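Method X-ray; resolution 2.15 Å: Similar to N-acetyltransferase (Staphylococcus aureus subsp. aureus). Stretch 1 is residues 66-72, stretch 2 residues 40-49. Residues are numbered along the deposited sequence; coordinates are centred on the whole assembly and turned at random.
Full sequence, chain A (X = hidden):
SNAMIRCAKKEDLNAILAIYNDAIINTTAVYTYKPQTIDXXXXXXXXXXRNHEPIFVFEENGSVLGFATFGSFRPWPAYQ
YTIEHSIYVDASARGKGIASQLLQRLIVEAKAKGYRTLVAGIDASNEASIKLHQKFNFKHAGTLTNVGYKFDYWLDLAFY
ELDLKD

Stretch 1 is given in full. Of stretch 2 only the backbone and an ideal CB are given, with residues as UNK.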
# COMPACT_ATOMS: atom_id res chain seq x y z
N GLY A 66 -13.17 4.99 -24.41
CA GLY A 66 -12.28 4.17 -23.61
C GLY A 66 -12.17 2.76 -24.14
O GLY A 66 -13.03 2.32 -24.90
N PHE A 67 -11.12 2.04 -23.74
CA PHE A 67 -11.00 0.63 -24.10
C PHE A 67 -10.32 -0.18 -23.00
O PHE A 67 -9.72 0.39 -22.10
CB PHE A 67 -10.32 0.43 -25.46
CG PHE A 67 -8.83 0.52 -25.43
CD1 PHE A 67 -8.19 1.76 -25.51
CD2 PHE A 67 -8.05 -0.63 -25.38
CE1 PHE A 67 -6.79 1.84 -25.50
CE2 PHE A 67 -6.66 -0.56 -25.37
CZ PHE A 67 -6.03 0.68 -25.43
N ALA A 68 -10.46 -1.50 -23.07
CA ALA A 68 -9.98 -2.39 -22.01
C ALA A 68 -9.80 -3.80 -22.52
O ALA A 68 -10.55 -4.27 -23.38
CB ALA A 68 -10.94 -2.39 -20.84
N THR A 69 -8.80 -4.49 -21.98
CA THR A 69 -8.55 -5.85 -22.42
C THR A 69 -7.90 -6.68 -21.32
O THR A 69 -7.44 -6.13 -20.31
CB THR A 69 -7.67 -5.85 -23.70
OG1 THR A 69 -7.54 -7.19 -24.20
CG2 THR A 69 -6.27 -5.30 -23.41
N PHE A 70 -7.90 -8.00 -21.48
CA PHE A 70 -7.02 -8.81 -20.64
C PHE A 70 -6.26 -9.86 -21.44
O PHE A 70 -6.58 -10.13 -22.59
CB PHE A 70 -7.74 -9.39 -19.40
CG PHE A 70 -8.81 -10.43 -19.68
CD1 PHE A 70 -10.11 -10.23 -19.27
CD2 PHE A 70 -8.49 -11.64 -20.30
CE1 PHE A 70 -11.09 -11.19 -19.49
CE2 PHE A 70 -9.48 -12.60 -20.54
CZ PHE A 70 -10.77 -12.38 -20.13
N GLY A 71 -5.22 -10.42 -20.82
CA GLY A 71 -4.40 -11.42 -21.48
C GLY A 71 -3.49 -12.09 -20.47
O GLY A 71 -3.77 -12.08 -19.28
N SER A 72 -2.38 -12.65 -20.96
CA SER A 72 -1.48 -13.43 -20.11
C SER A 72 -0.79 -12.55 -19.07
O SER A 72 -0.45 -11.41 -19.36
CB SER A 72 -0.44 -14.14 -20.99
OG SER A 72 0.68 -14.54 -20.23
N UNK A 40 1.22 -1.64 -35.75
CA UNK A 40 1.47 -2.35 -34.49
C UNK A 40 0.14 -2.60 -33.78
O UNK A 40 -0.11 -3.69 -33.27
CB UNK A 40 2.42 -1.56 -33.59
N UNK A 41 -0.72 -1.59 -33.78
CA UNK A 41 -2.03 -1.70 -33.14
C UNK A 41 -2.92 -2.73 -33.87
O UNK A 41 -3.63 -3.52 -33.23
CB UNK A 41 -2.72 -0.33 -33.11
N UNK A 42 -2.84 -2.75 -35.20
CA UNK A 42 -3.62 -3.71 -35.98
C UNK A 42 -3.13 -5.14 -35.74
O UNK A 42 -3.94 -6.07 -35.62
CB UNK A 42 -3.54 -3.37 -37.47
N UNK A 43 -1.81 -5.30 -35.66
CA UNK A 43 -1.23 -6.61 -35.35
C UNK A 43 -1.68 -7.07 -33.96
O UNK A 43 -1.98 -8.25 -33.74
CB UNK A 43 0.30 -6.56 -35.43
N UNK A 44 -1.71 -6.12 -33.02
CA UNK A 44 -2.18 -6.37 -31.66
C UNK A 44 -3.62 -6.89 -31.68
O UNK A 44 -3.93 -7.91 -31.07
CB UNK A 44 -2.08 -5.10 -30.82
N UNK A 45 -4.49 -6.19 -32.41
CA UNK A 45 -5.89 -6.58 -32.56
C UNK A 45 -6.05 -7.97 -33.18
O UNK A 45 -6.85 -8.79 -32.70
CB UNK A 45 -6.63 -5.55 -33.42
N UNK A 46 -5.30 -8.24 -34.24
CA UNK A 46 -5.39 -9.53 -34.92
C UNK A 46 -4.92 -10.65 -33.99
O UNK A 46 -5.53 -11.72 -33.94
CB UNK A 46 -4.56 -9.52 -36.21
N UNK A 47 -3.85 -10.38 -33.25
CA UNK A 47 -3.33 -11.33 -32.27
C UNK A 47 -4.34 -11.64 -31.16
O UNK A 47 -4.54 -12.80 -30.78
CB UNK A 47 -2.04 -10.78 -31.66
N UNK A 48 -4.98 -10.59 -30.63
CA UNK A 48 -6.03 -10.75 -29.62
C UNK A 48 -7.18 -11.58 -30.20
O UNK A 48 -7.78 -12.39 -29.50
CB UNK A 48 -6.54 -9.39 -29.14
N UNK A 49 -7.48 -11.36 -31.48
CA UNK A 49 -8.54 -12.13 -32.13
C UNK A 49 -8.17 -13.60 -32.25
O UNK A 49 -9.01 -14.48 -32.01
CB UNK A 49 -8.84 -11.56 -33.52

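Throughout 40-49 the backbone is helical, with phi near -60° and psi near -40°, and N-to-O hydrogen bonds link each residue from 44 to 49 to the one four earlier. The helix axis comes no closer than 11.0 Å to the strand axis, at 63° between N-to-C directions, and no ideal CB lies within 5.5 Å of stretch 1. Small residues could not bridge this gap; contact requires long or broad side chains.

Position 40 is out of reach, so stretch 1 sets no preference there; it is E40.

At position 41 CA-to-CB points sideways. Only a long chain that bends back could reach the F67 ring, and methionine, lysine or arginine would all be plausible. The residue is R41. Its chi2 and chi3, both p, fold the chain so that NH1 lies 3.9 Å from F67 CE2; the approach is oblique, and NE and NH2 are hydrogen-bonded elsewhere in the structure.

Positions 42 and 43 are also out of reach, and stretch 1 does not discriminate among residues there. They are I42 and A43.

Position 44 points toward the strand, where the F67 ring and the T69 methyl offer an apolar surface. The ideal CB of position 44 is 8.5 Å from T69 CG2, so a large aromatic suits best; an extended methionine would only just approach, and shorter apolar chains would fall short. The residue is W44, chi1 t. Its CZ2 lies 4.0 Å from T69 CG2, with the methyl at the ring edge, near its plane, while CH2 is 4.3 Å from F67 CE2 in an oblique apolar contact.

Positions 45, 46 and 47 do not reach stretch 1, which therefore leaves their identities open. They are F45, E46 and T47; T47 OG1 donates a 2.8 Å hydrogen bond to A43 O within the helix.

Position 48 points toward the strand, and its CA is 8.3 Å from that of G71, the nearest pairing across the stretches. Two oxygens, T69 OG1 and F70 O, invite a long donor: lysine or arginine by reach, perhaps glutamine less easily. The residue is K48. Beyond an off-well chi2 of -95°, chi3 and chi4 are both t and extend the chain. NZ donates a 2.8 Å hydrogen bond to T69 OG1 and lies 2.7 Å from F70 O. It is also 4.0 Å from G71 N; an ideal CB on that glycine would sit 3.2 Å from K48 NZ, a tight fit, so the absence of a side chain leaves room for the amine.

Position 49 is again out of reach, and many residues would serve; it is Q49.

Stretch 2 40-49: ERIAWFETKQ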
# COMPACT_ATOMS: atom_id res chain seq x y z
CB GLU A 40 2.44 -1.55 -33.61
CG GLU A 40 3.90 -1.67 -34.04
CD GLU A 40 4.78 -0.55 -33.50
OE1 GLU A 40 4.24 0.50 -33.11
OE2 GLU A 40 6.02 -0.74 -33.47
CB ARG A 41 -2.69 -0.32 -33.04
CG ARG A 41 -4.06 -0.30 -32.39
CD ARG A 41 -4.09 -0.98 -31.03
NE ARG A 41 -3.17 -0.42 -30.04
CZ ARG A 41 -3.22 -0.68 -28.74
NH1 ARG A 41 -4.17 -1.48 -28.26
NH2 ARG A 41 -2.34 -0.14 -27.91
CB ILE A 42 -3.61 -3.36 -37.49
CG1 ILE A 42 -4.38 -2.06 -37.73
CG2 ILE A 42 -4.24 -4.48 -38.30
CD1 ILE A 42 -4.09 -1.41 -39.08
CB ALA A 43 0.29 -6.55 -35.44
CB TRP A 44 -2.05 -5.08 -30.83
CG TRP A 44 -2.73 -5.07 -29.48
CD1 TRP A 44 -2.19 -5.46 -28.28
CD2 TRP A 44 -4.05 -4.61 -29.19
NE1 TRP A 44 -3.11 -5.27 -27.27
CE2 TRP A 44 -4.26 -4.76 -27.81
CE3 TRP A 44 -5.09 -4.11 -29.98
CZ2 TRP A 44 -5.46 -4.41 -27.19
CZ3 TRP A 44 -6.28 -3.75 -29.37
CH2 TRP A 44 -6.46 -3.91 -27.99
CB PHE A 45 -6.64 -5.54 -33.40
CG PHE A 45 -8.09 -5.85 -33.60
CD1 PHE A 45 -9.03 -5.51 -32.64
CD2 PHE A 45 -8.53 -6.46 -34.77
CE1 PHE A 45 -10.38 -5.79 -32.82
CE2 PHE A 45 -9.88 -6.73 -34.95
CZ PHE A 45 -10.80 -6.40 -33.98
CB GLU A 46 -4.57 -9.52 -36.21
CG GLU A 46 -5.16 -8.68 -37.34
CD GLU A 46 -4.32 -8.73 -38.61
OE1 GLU A 46 -3.32 -9.47 -38.64
OE2 GLU A 46 -4.67 -8.02 -39.58
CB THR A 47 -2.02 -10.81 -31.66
OG1 THR A 47 -1.03 -10.72 -32.69
CG2 THR A 47 -1.52 -11.74 -30.56
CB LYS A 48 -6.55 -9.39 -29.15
CG LYS A 48 -5.60 -8.61 -28.23
CD LYS A 48 -5.95 -8.87 -26.78
CE LYS A 48 -4.91 -8.30 -25.83
NZ LYS A 48 -5.21 -8.77 -24.43
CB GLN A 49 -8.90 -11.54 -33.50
CG GLN A 49 -9.71 -10.25 -33.43
CD GLN A 49 -10.56 -10.02 -34.67
OE1 GLN A 49 -10.05 -10.01 -35.80
NE2 GLN A 49 -11.86 -9.83 -34.47
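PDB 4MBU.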